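Local coordinates for protein putative acyl-CoA dehydrogenase (Burkholderia xenovorans, PDB 5JSC) that is a putative member of the acyl-CoA dehydrogenase family, a tetrameric flavoprotein that binds flavin-adenine dinucleotide (FAD), at residues I37-R42 and T97-H101. Sequence-based numbering, arbitrary orientation.
Sequences IEAWCR and TLAKH
Both segments are helical. 37-42 belongs to helix 28-44 and 97-101 to helix 88-101, within the N-terminal acyl-CoA dehydrogenase family region. The two short axes approach to 9.7 Å and run nearly parallel, at a signed crossing angle of -26°. Glu38 lies opposite Thr97 (CA to CA 6.3 Å) and Cys41 opposite Leu98 (CA to CA 6.8 Å).

Thr97 (chi1 m) has its CA-to-CB bond directed toward 37-42. Its CG2 is 3.5 Å from Glu38 OE1, and its OG1 is 3.7 Å from Ile37 CG2. That hydroxyl is hydrogen-bonded to Leu93 O. Leu98 (mt) brings CD2 to 3.8 Å from Trp40 CZ3, 3.7 Å from Cys41 SG and 4.2 Å from Ile37 CD1. Leu98 also touches helix 103-122. The CA-to-CB bond of Ala99 points away from 37-42, and its side chain touches helices 103-122 and 250-286. Lys100 reaches Glu38 through one water, 2.6 Å from Lys100 NZ and 2.7 Å from Glu38 OE1. His101 (chi1 m) donates a hydrogen bond from NE2 to Glu38 OE1 (2.7 Å). Cys41 CB lies over one face of the His101 imidazole, 3.6 Å from the ring centroid, a CH-pi contact.

Glu38 (chi1 t, chi2 p) also forms a salt bridge within its own helix, Arg42 NE to Glu38 OE2 at 2.7 Å. The arrangement is a parallel helix pair with apolar packing beside a polar edge. There one carboxylate joins arginine, histidine and, through water, lysine, so it is held by polar partners from both helices.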
ATOM      1  N   ILE C  37      -3.248 -33.134 -14.939  1.00 13.81           N
ATOM      2  CA  ILE C  37      -1.919 -32.619 -14.629  1.00 13.35           C
ATOM      3  C   ILE C  37      -1.677 -32.654 -13.120  1.00 14.39           C
ATOM      4  O   ILE C  37      -0.552 -32.904 -12.677  1.00 15.26           O
ATOM      5  CB  ILE C  37      -1.699 -31.215 -15.241  1.00 13.77           C
ATOM      6  CG1 ILE C  37      -0.256 -30.756 -15.017  1.00 13.07           C
ATOM      7  CG2 ILE C  37      -2.692 -30.188 -14.708  1.00 15.03           C
ATOM      8  CD1 ILE C  37       0.774 -31.617 -15.712  1.00 14.18           C
ATOM      9  N   GLU C  38      -2.723 -32.460 -12.306  1.00 14.58           N
ATOM     10  CA  GLU C  38      -2.554 -32.607 -10.859  1.00 15.58           C
ATOM     11  C   GLU C  38      -2.127 -34.022 -10.489  1.00 14.58           C
ATOM     12  O   GLU C  38      -1.223 -34.213  -9.661  1.00 16.62           O
ATOM     13  CB  GLU C  38      -3.841 -32.230 -10.124  1.00 16.42           C
ATOM     14  CG  GLU C  38      -3.820 -32.511  -8.612  1.00 19.23           C
ATOM     15  CD  GLU C  38      -2.747 -31.740  -7.841  1.00 20.51           C
ATOM     16  OE1 GLU C  38      -2.263 -30.701  -8.335  1.00 18.35           O
ATOM     17  OE2 GLU C  38      -2.398 -32.175  -6.719  1.00 23.37           O
ATOM     18  N   ALA C  39      -2.772 -35.033 -11.082  1.00 16.05           N
ATOM     19  CA  ALA C  39      -2.383 -36.410 -10.808  1.00 17.29           C
ATOM     20  C   ALA C  39      -0.955 -36.683 -11.265  1.00 16.60           C
ATOM     21  O   ALA C  39      -0.205 -37.400 -10.587  1.00 18.05           O
ATOM     22  CB  ALA C  39      -3.356 -37.378 -11.487  1.00 17.46           C
ATOM     23  N   TRP C  40      -0.562 -36.130 -12.419  1.00 16.55           N
ATOM     24  CA  TRP C  40       0.814 -36.293 -12.871  1.00 16.53           C
ATOM     25  C   TRP C  40       1.787 -35.698 -11.858  1.00 17.54           C
ATOM     26  O   TRP C  40       2.805 -36.314 -11.521  1.00 17.20           O
ATOM     27  CB  TRP C  40       1.005 -35.656 -14.259  1.00 16.02           C
ATOM     28  CG  TRP C  40       2.404 -35.883 -14.812  1.00 17.89           C
ATOM     29  CD1 TRP C  40       2.809 -36.908 -15.625  1.00 19.15           C
ATOM     30  CD2 TRP C  40       3.578 -35.095 -14.552  1.00 18.26           C
ATOM     31  NE1 TRP C  40       4.157 -36.800 -15.891  1.00 20.22           N
ATOM     32  CE2 TRP C  40       4.651 -35.697 -15.243  1.00 18.64           C
ATOM     33  CE3 TRP C  40       3.822 -33.939 -13.806  1.00 17.46           C
ATOM     34  CZ2 TRP C  40       5.946 -35.184 -15.208  1.00 18.82           C
ATOM     35  CZ3 TRP C  40       5.112 -33.429 -13.767  1.00 16.33           C
ATOM     36  CH2 TRP C  40       6.158 -34.053 -14.465  1.00 18.60           C
ATOM     37  N   CYS C  41       1.470 -34.512 -11.336  1.00 16.88           N
ATOM     38  CA  CYS C  41       2.330 -33.881 -10.337  1.00 17.15           C
ATOM     39  C   CYS C  41       2.448 -34.723  -9.074  1.00 18.76           C
ATOM     40  O   CYS C  41       3.546 -34.878  -8.525  1.00 20.99           O
ATOM     41  CB  CYS C  41       1.792 -32.498  -9.989  1.00 16.20           C
ATOM     42  SG  CYS C  41       2.021 -31.291 -11.287  1.00 17.05           S
ATOM     43  N   ARG C  42       1.325 -35.251  -8.579  1.00 19.33           N
ATOM     44  CA  ARG C  42       1.357 -36.019  -7.337  1.00 22.69           C
ATOM     45  C   ARG C  42       2.171 -37.291  -7.485  1.00 24.10           C
ATOM     46  O   ARG C  42       2.775 -37.760  -6.514  1.00 25.95           O
ATOM     47  CB  ARG C  42      -0.062 -36.351  -6.881  1.00 26.49           C
ATOM     48  CG  ARG C  42      -0.769 -35.179  -6.235  1.00 31.93           C
ATOM     49  CD  ARG C  42      -2.228 -35.470  -5.938  1.00 38.38           C
ATOM     50  NE  ARG C  42      -2.845 -34.342  -5.248  1.00 43.67           N
ATOM     51  CZ  ARG C  42      -4.146 -34.063  -5.255  1.00 47.96           C
ATOM     52  NH1 ARG C  42      -4.596 -33.004  -4.591  1.00 50.05           N
ATOM     53  NH2 ARG C  42      -4.994 -34.824  -5.932  1.00 49.62           N
ATOM     54  N   THR C  97      -0.712 -25.426 -12.288  1.00 11.17           N
ATOM     55  CA  THR C  97      -0.617 -26.646 -11.492  1.00 11.43           C
ATOM     56  C   THR C  97       0.832 -27.057 -11.281  1.00 10.57           C
ATOM     57  O   THR C  97       1.222 -27.427 -10.168  1.00 11.89           O
ATOM     58  CB  THR C  97      -1.398 -27.769 -12.166  1.00 12.09           C
ATOM     59  OG1 THR C  97      -2.729 -27.314 -12.423  1.00 13.61           O
ATOM     60  CG2 THR C  97      -1.453 -29.019 -11.276  1.00 12.68           C
ATOM     61  N   LEU C  98       1.649 -26.996 -12.330  1.00  9.93           N
ATOM     62  CA  LEU C  98       3.055 -27.356 -12.172  1.00 11.28           C
ATOM     63  C   LEU C  98       3.743 -26.445 -11.164  1.00 10.74           C
ATOM     64  O   LEU C  98       4.423 -26.922 -10.249  1.00 11.93           O
ATOM     65  CB  LEU C  98       3.769 -27.305 -13.519  1.00 11.33           C
ATOM     66  CG  LEU C  98       3.451 -28.457 -14.472  1.00 11.66           C
ATOM     67  CD1 LEU C  98       3.935 -28.105 -15.876  1.00 13.83           C
ATOM     68  CD2 LEU C  98       4.069 -29.763 -13.992  1.00 13.71           C
ATOM     69  N   ALA C  99       3.549 -25.128 -11.298  1.00 10.36           N
ATOM     70  CA  ALA C  99       4.191 -24.187 -10.380  1.00 10.66           C
ATOM     71  C   ALA C  99       3.749 -24.423  -8.942  1.00 11.53           C
ATOM     72  O   ALA C  99       4.544 -24.265  -8.003  1.00 11.99           O
ATOM     73  CB  ALA C  99       3.879 -22.751 -10.795  1.00 12.02           C
ATOM     74  N   LYS C 100       2.480 -24.807  -8.749  1.00 11.03           N
ATOM     75  CA  LYS C 100       1.974 -25.087  -7.410  1.00 10.63           C
ATOM     76  C   LYS C 100       2.736 -26.227  -6.738  1.00 10.78           C
ATOM     77  O   LYS C 100       2.744 -26.316  -5.505  1.00 13.82           O
ATOM     78  CB  LYS C 100       0.475 -25.410  -7.495  1.00 13.15           C
ATOM     79  CG  LYS C 100      -0.223 -25.577  -6.151  1.00 16.04           C
ATOM     80  CD  LYS C 100      -1.737 -25.596  -6.305  1.00 18.04           C
ATOM     81  CE  LYS C 100      -2.205 -26.774  -7.130  1.00 22.25           C
ATOM     82  NZ  LYS C 100      -3.695 -26.796  -7.261  1.00 24.16           N
ATOM     83  N   HIS C 101       3.386 -27.092  -7.515  1.00 11.65           N
ATOM     84  CA  HIS C 101       4.169 -28.201  -6.988  1.00 13.31           C
ATOM     85  C   HIS C 101       5.671 -28.021  -7.129  1.00 13.77           C
ATOM     86  O   HIS C 101       6.416 -28.477  -6.250  1.00 16.47           O
ATOM     87  CB  HIS C 101       3.786 -29.507  -7.694  1.00 14.40           C
ATOM     88  CG  HIS C 101       2.395 -29.975  -7.407  1.00 16.49           C
ATOM     89  ND1 HIS C 101       2.118 -30.921  -6.444  1.00 19.30           N
ATOM     90  CD2 HIS C 101       1.207 -29.655  -7.973  1.00 16.15           C
ATOM     91  CE1 HIS C 101       0.818 -31.157  -6.422  1.00 19.92           C
ATOM     92  NE2 HIS C 101       0.241 -30.399  -7.336  1.00 17.60           N
TER
HETATM   93  O   HOH W   1      -4.248 -28.943  -8.646  1.00 24.78           O